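Local coordinates for tryptophanyl-tRNA synthetase (Aeropyrum pernix, PDB 3A04) that catalyses the ATP-dependent attachment of L-tryptophan to its cognate tRNA, releasing AMP and diphosphate, as a class I aminoacyl-tRNA synthetase, at the interface of chains A and B. Residues are numbered along the deposited sequence; one frame, centred on the assembly and turned at random. Chains: chain A/B, Tryptophanyl-tRNA synthetase.

The interface of chains A and B. Residues chain A 121, 152, 370-372; chain B 160, 164.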
loop_
_atom_site.group_PDB
_atom_site.type_symbol
_atom_site.label_atom_id
_atom_site.label_comp_id
_atom_site.label_asym_id
_atom_site.label_seq_id
_atom_site.Cartn_x
_atom_site.Cartn_y
_atom_site.Cartn_z
ATOM N N ARG A 121 16.738 5.687 2.761
ATOM C CA ARG A 121 15.879 6.055 3.888
ATOM C C ARG A 121 16.519 7.147 4.694
ATOM O O ARG A 121 15.887 8.154 5.025
ATOM C CB ARG A 121 15.524 4.830 4.783
ATOM C CG ARG A 121 14.933 3.699 3.956
ATOM C CD ARG A 121 13.438 4.030 3.489
ATOM N NE ARG A 121 12.579 4.179 4.675
ATOM C CZ ARG A 121 11.571 5.028 4.777
ATOM N NH1 ARG A 121 11.336 5.962 3.809
ATOM N NH2 ARG A 121 10.857 5.028 5.875
ATOM N N THR A 152 5.542 7.257 5.155
ATOM C CA THR A 152 5.870 5.937 5.642
ATOM C C THR A 152 5.636 5.904 7.155
ATOM O O THR A 152 5.981 4.903 7.807
ATOM C CB THR A 152 7.329 5.471 5.369
ATOM O OG1 THR A 152 8.234 6.360 6.028
ATOM C CG2 THR A 152 7.664 5.352 3.840
ATOM N N PRO A 370 10.506 7.756 10.615
ATOM C CA PRO A 370 10.165 6.364 10.639
ATOM C C PRO A 370 11.397 5.594 11.162
ATOM O O PRO A 370 12.557 5.992 10.906
ATOM C CB PRO A 370 9.957 6.047 9.156
ATOM C CG PRO A 370 10.724 7.165 8.421
ATOM C CD PRO A 370 10.400 8.333 9.258
ATOM N N ARG A 371 11.162 4.484 11.857
ATOM C CA ARG A 371 12.253 3.616 12.378
ATOM C C ARG A 371 13.170 2.942 11.316
ATOM O O ARG A 371 14.369 2.678 11.635
ATOM C CB ARG A 371 11.638 2.575 13.388
ATOM C CG ARG A 371 12.667 1.599 13.968
ATOM C CD ARG A 371 12.113 0.541 15.031
ATOM N NE ARG A 371 11.545 -0.660 14.401
ATOM C CZ ARG A 371 12.218 -1.601 13.727
ATOM N NH1 ARG A 371 13.545 -1.506 13.516
ATOM N NH2 ARG A 371 11.556 -2.660 13.257
ATOM N N PHE A 372 12.669 2.600 10.099
ATOM C CA PHE A 372 13.476 2.034 9.028
ATOM C C PHE A 372 12.895 2.577 7.675
ATOM O O PHE A 372 11.787 3.213 7.847
ATOM C CB PHE A 372 13.477 0.484 9.056
ATOM C CG PHE A 372 12.073 -0.157 8.908
ATOM C CD1 PHE A 372 11.542 -0.414 7.644
ATOM C CD2 PHE A 372 11.326 -0.514 10.045
ATOM C CE1 PHE A 372 10.285 -1.061 7.497
ATOM C CE2 PHE A 372 10.034 -1.124 9.935
ATOM C CZ PHE A 372 9.531 -1.398 8.642
ATOM N N ARG B 160 4.496 -0.156 6.157
ATOM C CA ARG B 160 5.737 0.396 5.585
ATOM C C ARG B 160 6.470 -0.652 4.737
ATOM O O ARG B 160 7.077 -0.333 3.709
ATOM C CB ARG B 160 6.652 0.863 6.710
ATOM C CG ARG B 160 7.865 1.661 6.161
ATOM C CD ARG B 160 8.729 2.218 7.329
ATOM N NE ARG B 160 7.992 2.979 8.299
ATOM C CZ ARG B 160 8.180 2.901 9.612
ATOM N NH1 ARG B 160 9.081 2.075 10.111
ATOM N NH2 ARG B 160 7.473 3.671 10.413
ATOM N N LEU B 164 7.712 -0.038 0.878
ATOM C CA LEU B 164 9.105 -0.170 0.463
ATOM C C LEU B 164 9.256 -1.337 -0.503
ATOM O O LEU B 164 10.067 -1.227 -1.404
ATOM C CB LEU B 164 10.013 -0.356 1.667
ATOM C CG LEU B 164 9.947 0.850 2.659
ATOM C CD1 LEU B 164 10.984 0.590 3.785
ATOM C CD2 LEU B 164 10.220 2.197 2.035
HETATM O O HOH W 1 8.429 4.090 12.952
#
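B:Arg160, from helix 156-165, pushes its side chain across the two-fold homodimer interface between A:Thr152 and the C-terminal residues of chain A. Tryptophanyl-tRNA synthetases of class I work as dimers, and this patch, with its twin for the exchanged chains, joins that helix of one subunit to the C-terminal tail of the other. The guanidinium meets the backbone carbonyl of A:Thr152 side-on, and two nitrogens share that one oxygen. The inner nitrogen NE makes the shorter and straighter bond, 2.8 Å to A:Thr152 O with 165° at the hydrogen. NH2 adds a more bent one at 3.2 Å to the same A:Thr152 O. The oxygen lies in the guanidinium plane, while both donors approach it from the same face of the carbonyl plane, tilted somewhat out of it.

The remaining nitrogen, NH1, sits over the face of the A:Phe372 ring, 3.6 Å from its centroid, in a cation-pi contact. Ring and guanidinium planes stand 70° apart, so the arginine points an edge at the ring. A:Pro370 CB packs on one guanidinium face, 3.6 Å from B:Arg160 CZ. The arginine reaches this spot with CG anti to the backbone N (chi1 -171°) and bends at chi3. With B:Arg160 cut back to an alanine, the A:Thr152 carbonyl would probably lose its donors across the interface and the A:Phe372 ring its cation.

One helical turn on, B:Leu164 sets CD1 against A:Phe372 CD1 and CD2 over a face of the A:Arg121 guanidinium. A:Arg121, at the start of helix 121-139, ties the chain A side together: its NH2 bonds to A:Phe372 O, of the C-terminal carboxylate, at 2.8 Å and to the A:Thr152 hydroxyl OG1 at 2.9 Å. These bonds fasten the chain's last residue beside the 3-10 turn 151-153, and the carboxylate's negative charge probably helps balance the two nearby guanidinium groups. At the outer end, water 1 links the backbone N of A:Arg371 to B:Arg160 NH2, lying 2.7 Å from that NH2.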